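SusD-like carbohydrate binding protein BF1063 (Bacteroides fragilis NCTC 9343, PDB 3I4G) probably binds carbohydrate at the outer membrane as a SusD-family lipoprotein, and so may serve glycan uptake through a partner transporter. Local coordinates at residues D286-Y291 / R445-M450; S279-A285 / S356-M362; E124-L128 / E173-A177. One frame throughout, in Å; residues are numbered along the deposited sequence.

Contact 1: residues D286-Y291 / R445-M450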
loop_
_atom_site.group_PDB
_atom_site.type_symbol
_atom_site.label_atom_id
_atom_site.label_comp_id
_atom_site.label_asym_id
_atom_site.label_seq_id
_atom_site.Cartn_x
_atom_site.Cartn_y
_atom_site.Cartn_z
ATOM N N ASP A 286 -13.026 10.675 5.830
ATOM C CA ASP A 286 -13.525 9.360 6.224
ATOM C C ASP A 286 -12.463 8.549 6.953
ATOM O O ASP A 286 -12.799 7.741 7.830
ATOM C CB ASP A 286 -14.054 8.594 5.016
ATOM C CG ASP A 286 -14.876 7.414 5.400
ATOM O OD1 ASP A 286 -15.984 7.590 5.954
ATOM O OD2 ASP A 286 -14.416 6.293 5.112
ATOM N N LEU A 287 -11.181 8.733 6.601
ATOM C CA LEU A 287 -10.110 8.076 7.386
ATOM C C LEU A 287 -9.984 8.759 8.761
ATOM O O LEU A 287 -9.938 8.081 9.792
ATOM C CB LEU A 287 -8.779 8.117 6.654
ATOM C CG LEU A 287 -7.574 7.641 7.466
ATOM C CD1 LEU A 287 -7.739 6.204 8.021
ATOM C CD2 LEU A 287 -6.268 7.749 6.642
ATOM N N TYR A 288 -9.870 10.081 8.785
ATOM C CA TYR A 288 -9.828 10.797 10.045
ATOM C C TYR A 288 -10.904 10.339 11.038
ATOM O O TYR A 288 -10.623 10.164 12.230
ATOM C CB TYR A 288 -9.926 12.323 9.825
ATOM C CG TYR A 288 -10.218 13.043 11.106
ATOM C CD1 TYR A 288 -9.214 13.174 12.070
ATOM C CD2 TYR A 288 -11.476 13.548 11.403
ATOM C CE1 TYR A 288 -9.477 13.788 13.276
ATOM C CE2 TYR A 288 -11.718 14.160 12.651
ATOM C CZ TYR A 288 -10.693 14.238 13.556
ATOM O OH TYR A 288 -10.880 14.854 14.809
ATOM N N GLU A 289 -12.117 10.139 10.563
ATOM C CA GLU A 289 -13.255 9.759 11.385
ATOM C C GLU A 289 -13.263 8.297 11.826
ATOM O O GLU A 289 -14.041 7.926 12.694
ATOM C CB GLU A 289 -14.543 10.029 10.604
ATOM C CG GLU A 289 -14.781 11.497 10.333
ATOM C CD GLU A 289 -15.768 11.771 9.231
ATOM O OE1 GLU A 289 -16.455 10.828 8.762
ATOM O OE2 GLU A 289 -15.838 12.932 8.800
ATOM N N SER A 290 -12.393 7.484 11.243
ATOM C CA SER A 290 -12.422 6.053 11.501
ATOM C C SER A 290 -11.750 5.659 12.828
ATOM O O SER A 290 -12.147 4.669 13.455
ATOM C CB SER A 290 -11.792 5.310 10.296
ATOM O OG SER A 290 -12.066 3.917 10.429
ATOM N N TYR A 291 -10.749 6.401 13.256
ATOM C CA TYR A 291 -9.993 6.074 14.443
ATOM C C TYR A 291 -10.888 6.109 15.688
ATOM O O TYR A 291 -11.699 7.013 15.856
ATOM C CB TYR A 291 -8.834 7.050 14.631
ATOM C CG TYR A 291 -7.800 7.002 13.557
ATOM C CD1 TYR A 291 -6.725 6.155 13.628
ATOM C CD2 TYR A 291 -7.888 7.832 12.463
ATOM C CE1 TYR A 291 -5.775 6.089 12.613
ATOM C CE2 TYR A 291 -6.954 7.780 11.462
ATOM C CZ TYR A 291 -5.903 6.921 11.532
ATOM O OH TYR A 291 -4.942 6.868 10.528
ATOM N N ARG A 445 -7.942 -1.443 8.492
ATOM C CA ARG A 445 -7.991 -0.090 7.923
ATOM C C ARG A 445 -7.134 0.867 8.734
ATOM O O ARG A 445 -6.315 1.618 8.193
ATOM C CB ARG A 445 -9.429 0.428 7.888
ATOM C CG ARG A 445 -9.531 1.755 7.226
ATOM C CD ARG A 445 -10.899 2.363 7.209
ATOM N NE ARG A 445 -10.885 3.568 6.330
ATOM C CZ ARG A 445 -11.912 4.372 6.117
ATOM N NH1 ARG A 445 -13.068 4.180 6.714
ATOM N NH2 ARG A 445 -11.758 5.404 5.310
ATOM N N ILE A 446 -7.300 0.839 10.044
ATOM C CA ILE A 446 -6.546 1.740 10.895
ATOM C C ILE A 446 -5.067 1.409 10.926
ATOM O O ILE A 446 -4.198 2.255 10.706
ATOM C CB ILE A 446 -7.114 1.707 12.341
ATOM C CG1 ILE A 446 -8.559 2.197 12.391
ATOM C CG2 ILE A 446 -6.225 2.515 13.304
ATOM C CD1 ILE A 446 -8.819 3.534 11.731
ATOM N N GLU A 447 -4.755 0.135 11.122
ATOM C CA GLU A 447 -3.352 -0.265 11.242
ATOM C C GLU A 447 -2.540 0.034 10.001
ATOM O O GLU A 447 -1.400 0.497 10.105
ATOM C CB GLU A 447 -3.277 -1.747 11.585
ATOM C CG GLU A 447 -1.882 -2.289 11.667
ATOM C CD GLU A 447 -1.023 -1.722 12.776
ATOM O OE1 GLU A 447 -1.575 -1.134 13.724
ATOM O OE2 GLU A 447 0.210 -1.867 12.692
ATOM N N LEU A 448 -3.126 -0.188 8.826
ATOM C CA LEU A 448 -2.403 -0.059 7.568
ATOM C C LEU A 448 -2.704 1.211 6.814
ATOM O O LEU A 448 -2.289 1.344 5.665
ATOM C CB LEU A 448 -2.738 -1.260 6.671
ATOM C CG LEU A 448 -2.449 -2.636 7.243
ATOM C CD1 LEU A 448 -3.003 -3.725 6.292
ATOM C CD2 LEU A 448 -0.956 -2.843 7.512
ATOM N N ALA A 449 -3.339 2.182 7.440
ATOM C CA ALA A 449 -3.718 3.400 6.740
ATOM C C ALA A 449 -2.533 4.119 6.112
ATOM O O ALA A 449 -1.483 4.321 6.732
ATOM C CB ALA A 449 -4.502 4.356 7.674
HETATM N N MSE A 450 -2.726 4.551 4.865
HETATM C CA MSE A 450 -1.775 5.314 4.056
HETATM C C MSE A 450 -0.622 4.471 3.535
HETATM O O MSE A 450 0.324 5.048 2.998
HETATM C CB MSE A 450 -1.235 6.553 4.786
HETATM C CG MSE A 450 -2.322 7.496 5.286
HETATM SE SE MSE A 450 -3.637 8.108 3.960
HETATM C CE MSE A 450 -2.353 8.826 2.697
HETATM O O HOH W 1 -3.261 4.822 10.944
#

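Contact 2: residues S279-A285 / S356-M362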
loop_
_atom_site.group_PDB
_atom_site.type_symbol
_atom_site.label_atom_id
_atom_site.label_comp_id
_atom_site.label_asym_id
_atom_site.label_seq_id
_atom_site.Cartn_x
_atom_site.Cartn_y
_atom_site.Cartn_z
ATOM N N SER A 279 2.659 18.618 -1.522
ATOM C CA SER A 279 1.366 18.234 -0.924
ATOM C C SER A 279 0.525 17.357 -1.823
ATOM O O SER A 279 -0.686 17.513 -1.896
ATOM C CB SER A 279 0.546 19.474 -0.513
ATOM O OG SER A 279 1.277 20.315 0.380
ATOM N N LEU A 280 1.127 16.393 -2.506
ATOM C CA LEU A 280 0.323 15.551 -3.428
ATOM C C LEU A 280 -0.598 14.577 -2.694
ATOM O O LEU A 280 -1.686 14.299 -3.166
ATOM C CB LEU A 280 1.236 14.809 -4.405
ATOM C CG LEU A 280 0.511 13.997 -5.489
ATOM C CD1 LEU A 280 -0.461 14.852 -6.278
ATOM C CD2 LEU A 280 1.480 13.303 -6.444
ATOM N N VAL A 281 -0.138 14.021 -1.561
ATOM C CA VAL A 281 -0.872 12.996 -0.768
ATOM C C VAL A 281 -1.767 13.637 0.279
ATOM O O VAL A 281 -1.275 14.296 1.166
ATOM C CB VAL A 281 0.109 12.023 -0.087
ATOM C CG1 VAL A 281 -0.673 10.964 0.675
ATOM C CG2 VAL A 281 1.030 11.423 -1.121
ATOM N N ASN A 282 -3.103 13.513 0.150
ATOM C CA ASN A 282 -4.061 14.208 1.023
ATOM C C ASN A 282 -5.083 13.269 1.694
ATOM O O ASN A 282 -6.072 12.871 1.068
ATOM C CB ASN A 282 -4.851 15.245 0.186
ATOM C CG ASN A 282 -4.020 16.300 -0.548
ATOM O OD1 ASN A 282 -4.560 16.969 -1.418
ATOM N ND2 ASN A 282 -2.759 16.533 -0.147
ATOM N N PRO A 283 -4.860 12.881 2.958
ATOM C CA PRO A 283 -5.852 12.057 3.658
ATOM C C PRO A 283 -7.214 12.709 3.693
ATOM O O PRO A 283 -7.327 13.918 3.711
ATOM C CB PRO A 283 -5.252 11.914 5.064
ATOM C CG PRO A 283 -3.758 12.102 4.861
ATOM C CD PRO A 283 -3.666 13.132 3.760
ATOM N N ALA A 284 -8.248 11.888 3.688
ATOM C CA ALA A 284 -9.623 12.335 3.684
ATOM C C ALA A 284 -10.312 12.237 5.034
ATOM O O ALA A 284 -9.906 11.483 5.926
ATOM C CB ALA A 284 -10.429 11.493 2.691
ATOM N N ALA A 285 -11.414 12.970 5.173
ATOM C CA ALA A 285 -12.227 12.940 6.395
ATOM C C ALA A 285 -12.638 11.532 6.781
ATOM O O ALA A 285 -12.673 11.223 7.963
ATOM C CB ALA A 285 -13.493 13.823 6.265
ATOM N N SER A 356 -2.507 21.151 0.295
ATOM C CA SER A 356 -3.486 20.122 0.502
ATOM C C SER A 356 -4.861 20.501 0.014
ATOM O O SER A 356 -5.324 21.616 0.210
ATOM C CB SER A 356 -3.592 19.825 2.016
ATOM O OG SER A 356 -4.603 18.852 2.278
ATOM N N ARG A 357 -5.539 19.567 -0.617
ATOM C CA ARG A 357 -6.920 19.769 -1.048
ATOM C C ARG A 357 -7.913 19.371 0.019
ATOM O O ARG A 357 -9.105 19.668 -0.088
ATOM C CB ARG A 357 -7.218 18.977 -2.317
ATOM C CG ARG A 357 -6.620 19.584 -3.528
ATOM C CD ARG A 357 -7.414 20.833 -4.046
ATOM N NE ARG A 357 -6.611 21.410 -5.103
ATOM C CZ ARG A 357 -5.598 22.250 -4.904
ATOM N NH1 ARG A 357 -5.426 22.867 -3.742
ATOM N NH2 ARG A 357 -4.777 22.489 -5.897
ATOM N N THR A 358 -7.458 18.695 1.077
ATOM C CA THR A 358 -8.358 18.233 2.132
ATOM C C THR A 358 -8.197 18.940 3.473
ATOM O O THR A 358 -9.126 18.939 4.272
ATOM C CB THR A 358 -8.165 16.743 2.402
ATOM O OG1 THR A 358 -6.829 16.549 2.873
ATOM C CG2 THR A 358 -8.377 15.856 1.149
ATOM N N GLY A 359 -7.027 19.488 3.767
ATOM C CA GLY A 359 -6.757 20.000 5.108
ATOM C C GLY A 359 -5.952 19.012 5.932
ATOM O O GLY A 359 -5.519 19.349 7.042
ATOM N N PHE A 360 -5.760 17.794 5.426
ATOM C CA PHE A 360 -4.908 16.790 6.074
ATOM C C PHE A 360 -3.667 16.589 5.220
ATOM O O PHE A 360 -3.652 16.846 3.999
ATOM C CB PHE A 360 -5.626 15.460 6.233
ATOM C CG PHE A 360 -6.834 15.504 7.141
ATOM C CD1 PHE A 360 -6.660 15.612 8.507
ATOM C CD2 PHE A 360 -8.132 15.426 6.639
ATOM C CE1 PHE A 360 -7.746 15.619 9.361
ATOM C CE2 PHE A 360 -9.216 15.433 7.497
ATOM C CZ PHE A 360 -9.030 15.553 8.832
HETATM N N MSE A 361 -2.653 16.056 5.875
HETATM C CA MSE A 361 -1.421 15.629 5.252
HETATM C C MSE A 361 -0.990 14.305 5.850
HETATM O O MSE A 361 -1.451 13.925 6.931
HETATM C CB MSE A 361 -0.343 16.674 5.443
HETATM C CG MSE A 361 -0.608 17.997 4.752
HETATM SE SE MSE A 361 -0.489 17.787 2.765
HETATM C CE MSE A 361 1.291 17.688 2.624
HETATM N N MSE A 362 -0.090 13.604 5.158
HETATM C CA MSE A 362 0.447 12.344 5.671
HETATM C C MSE A 362 1.699 12.575 6.497
HETATM O O MSE A 362 2.670 13.141 6.036
HETATM C CB MSE A 362 0.779 11.380 4.510
HETATM C CG MSE A 362 1.359 10.049 4.968
HETATM SE SE MSE A 362 1.598 8.825 3.467
HETATM C CE MSE A 362 3.090 9.665 2.748
HETATM O O HOH W 2 -0.334 21.679 2.259
HETATM O O HOH W 3 1.035 14.176 2.614
#

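Contact 3: residues E124-L128 / E173-A177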
loop_
_atom_site.group_PDB
_atom_site.type_symbol
_atom_site.label_atom_id
_atom_site.label_comp_id
_atom_site.label_asym_id
_atom_site.label_seq_id
_atom_site.Cartn_x
_atom_site.Cartn_y
_atom_site.Cartn_z
ATOM N N GLU A 124 14.227 -16.433 -5.647
ATOM C CA GLU A 124 14.014 -14.982 -5.647
ATOM C C GLU A 124 13.382 -14.536 -6.940
ATOM O O GLU A 124 12.451 -13.736 -6.921
ATOM C CB GLU A 124 15.322 -14.267 -5.394
ATOM C CG GLU A 124 15.875 -14.553 -4.009
ATOM C CD GLU A 124 17.131 -13.815 -3.732
ATOM O OE1 GLU A 124 17.065 -12.643 -3.300
ATOM O OE2 GLU A 124 18.207 -14.395 -3.949
ATOM N N ALA A 125 13.887 -15.024 -8.064
ATOM C CA ALA A 125 13.309 -14.672 -9.357
ATOM C C ALA A 125 11.874 -15.146 -9.475
ATOM O O ALA A 125 11.015 -14.427 -10.018
ATOM C CB ALA A 125 14.158 -15.244 -10.506
ATOM N N ARG A 126 11.581 -16.338 -8.964
ATOM C CA ARG A 126 10.199 -16.827 -9.001
ATOM C C ARG A 126 9.277 -15.994 -8.108
ATOM O O ARG A 126 8.147 -15.712 -8.472
ATOM C CB ARG A 126 10.121 -18.314 -8.633
ATOM C CG ARG A 126 10.789 -19.216 -9.680
ATOM C CD ARG A 126 10.807 -20.647 -9.215
ATOM N NE ARG A 126 9.511 -21.272 -9.355
ATOM C CZ ARG A 126 9.273 -22.545 -9.052
ATOM N NH1 ARG A 126 10.218 -23.294 -8.506
ATOM N NH2 ARG A 126 8.081 -23.066 -9.272
ATOM N N PHE A 127 9.767 -15.620 -6.938
ATOM C CA PHE A 127 8.988 -14.755 -6.055
ATOM C C PHE A 127 8.665 -13.455 -6.744
ATOM O O PHE A 127 7.521 -13.031 -6.787
ATOM C CB PHE A 127 9.761 -14.477 -4.767
ATOM C CG PHE A 127 9.181 -13.344 -3.948
ATOM C CD1 PHE A 127 8.053 -13.546 -3.169
ATOM C CD2 PHE A 127 9.763 -12.089 -3.970
ATOM C CE1 PHE A 127 7.516 -12.505 -2.421
ATOM C CE2 PHE A 127 9.215 -11.056 -3.207
ATOM C CZ PHE A 127 8.085 -11.278 -2.440
ATOM N N LEU A 128 9.681 -12.808 -7.295
ATOM C CA LEU A 128 9.496 -11.522 -7.959
ATOM C C LEU A 128 8.543 -11.635 -9.148
ATOM O O LEU A 128 7.643 -10.803 -9.290
ATOM C CB LEU A 128 10.840 -10.931 -8.381
ATOM C CG LEU A 128 11.722 -10.480 -7.229
ATOM C CD1 LEU A 128 13.130 -10.172 -7.724
ATOM C CD2 LEU A 128 11.124 -9.240 -6.470
ATOM N N GLU A 173 3.812 -21.059 -7.321
ATOM C CA GLU A 173 5.059 -20.316 -7.377
ATOM C C GLU A 173 5.495 -19.746 -6.028
ATOM O O GLU A 173 6.671 -19.840 -5.664
ATOM C CB GLU A 173 4.922 -19.193 -8.403
ATOM C CG GLU A 173 4.816 -19.669 -9.840
ATOM C CD GLU A 173 6.052 -20.400 -10.318
ATOM O OE1 GLU A 173 7.137 -19.768 -10.330
ATOM O OE2 GLU A 173 5.946 -21.606 -10.714
ATOM N N PHE A 174 4.587 -19.135 -5.277
ATOM C CA PHE A 174 4.960 -18.596 -3.964
ATOM C C PHE A 174 5.321 -19.710 -3.009
ATOM O O PHE A 174 6.240 -19.538 -2.182
ATOM C CB PHE A 174 3.847 -17.742 -3.346
ATOM C CG PHE A 174 3.651 -16.392 -4.002
ATOM C CD1 PHE A 174 4.710 -15.523 -4.170
ATOM C CD2 PHE A 174 2.401 -15.988 -4.414
ATOM C CE1 PHE A 174 4.543 -14.299 -4.774
ATOM C CE2 PHE A 174 2.238 -14.753 -5.005
ATOM C CZ PHE A 174 3.308 -13.925 -5.189
ATOM N N THR A 175 4.639 -20.855 -3.114
ATOM C CA THR A 175 4.955 -21.984 -2.246
ATOM C C THR A 175 6.373 -22.523 -2.525
ATOM O O THR A 175 7.164 -22.752 -1.614
ATOM C CB THR A 175 3.925 -23.102 -2.420
ATOM O OG1 THR A 175 2.633 -22.613 -2.059
ATOM C CG2 THR A 175 4.258 -24.329 -1.555
ATOM N N ALA A 176 6.681 -22.688 -3.808
ATOM C CA ALA A 176 8.000 -23.149 -4.232
ATOM C C ALA A 176 9.093 -22.152 -3.900
ATOM O O ALA A 176 10.191 -22.521 -3.468
ATOM C CB ALA A 176 7.980 -23.446 -5.724
ATOM N N ALA A 177 8.820 -20.878 -4.088
ATOM C CA ALA A 177 9.780 -19.849 -3.715
ATOM C C ALA A 177 10.031 -19.858 -2.214
ATOM O O ALA A 177 11.189 -19.864 -1.774
ATOM C CB ALA A 177 9.314 -18.471 -4.180
HETATM O O HOH W 4 7.095 -17.123 -10.569
#

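Contact 1: residues D286-Y291 / R445-M450
Asp286 lies in the short helix 285-288 and meets the extended Arg445 end to end. Its OD2 accepts from Arg445 NH2 at 2.8 Å and from Arg445 NH1 at 3.0 Å, a salt bridge in which one carboxylate oxygen takes both nitrogens. Arg445 NE bonds to Asn62, which holds the guanidinium from a second side. Leu287 turns its end to the residues just past helix 433-447: its CD1 is 3.7 Å from Ala449 CB, and its CD2 is 3.8 Å from SE of selenomethionine Met450. The contact joins helix 285-288 and the residues after it to the C-terminal end of helix 433-447 in the SusD-family region, and is mostly buried. Ser290 points toward Arg445, with its CB over one face of the guanidinium; its OG is 3.5 Å from Ile446 CD1. Tyr291 closes the segment. Ile446 CD1 sits over its ring, 4.0 Å from the centroid, as a CH-pi contact. Water 1 links Tyr291 OH to Ile446 O, at 2.7 Å from each atom.

Contact 2: residues S279-A285 / S356-M362
This is a buried contact between two short strands from different sheets in the SusD-family region. Strand 281-283 pairs with strand 63-65, and strand 360-362 pairs with strand 323-325. The two strands approach to 4.8 Å at an angle of 121° and are joined by side chains and water instead of a backbone ladder. Asn282 makes one of the two direct hydrogen bonds across the segments: its OD1 accepts from Arg357 N at 2.9 Å. Its ND2 donates within its own segment, to Ser279 O at 2.9 Å and to Val281 O at 3.0 Å, so both ends of the amide are used. Thr358 OG1 makes the other, donating to Pro283 O at 2.8 Å, and accepts from Phe360 N at 3.0 Å. Two waters fill gaps. Water 2 donates to Ser279 OG at 2.8 Å and accepts from Ser356 N at 3.0 Å. Water 3 donates to Val281 O at 2.7 Å and accepts from Met362 N at 2.8 Å. Apolar groups pack around these bonds. Pro283 CB is 3.8 Å from Phe360 CB, and Val281 CG1 is 4.1 Å from Met362 CB. The end of selenomethionine Met361 reaches back, with CE 3.5 Å from Ser279 OG. The turn leading into strand 360-362 is held by Ser356 OG, which accepts from Thr358 N at 3.1 Å and Gly359 N at 2.9 Å and donates to Phe360 O at 2.8 Å. The bonds to Thr358 N and Gly359 N form an ST turn and an ST motif.

Contact 3: residues E124-L128 / E173-A177
Two antiparallel helices pack here, 116-139 and 163-180, in the SusD-like N-terminal region, whose helices in this family form TPR-like pairs. The short segments cross at -152° with their axes 8.6 Å apart. Arg126 and Glu173 form a bidentate salt bridge. Arg126 NE donates to Glu173 OE1 and Arg126 NH2 donates to Glu173 OE2, each at 3.0 Å and close to linear. Both carboxylate oxygens are therefore satisfied by the one guanidinium. Glu173 OE1 has further partners: Arg129, one helical turn on from Arg126, and water 4. That water donates to Glu173 OE1 and to Arg126 O, at 2.7 Å from each atom, so it ties the carboxylate to the backbone of the facing helix. Ala176 CB lies over one face of the guanidinium, 3.6 Å from Arg126 NH2. Beside this polar edge the helices come close through small and aromatic residues. Phe127 and Ala177 have their CA atoms 5.7 Å apart. Phe127 also meets Phe253 edge-to-face, and Phe174 packs on helix 197-211. Between the two rings of the contact, Phe127 CD1 lies 3.9 Å from Phe174 CE1.

Contacts 1 and 2 are neighbours, with centres 13 Å apart. Strand 281-283 of contact 2 runs almost directly into helix 285-288 of contact 1. Met450 of contact 1 bridges the two: its CE is 3.4 Å from Val281 CG1, and its CB is 3.9 Å from Met362 SE. Tyr288 CB also lies 3.5 Å from Phe360 CZ. Contact 3 stands apart, across the centre of the chain. Its centre is 32 Å from that of contact 1 and 37 Å from that of contact 2; the nearest atoms are about 16 Å and 22 Å away. A bound 1,2-ethanediol, probably from the crystallisation liquor, lies about 3 Å from the Asp286 side chain of contact 1.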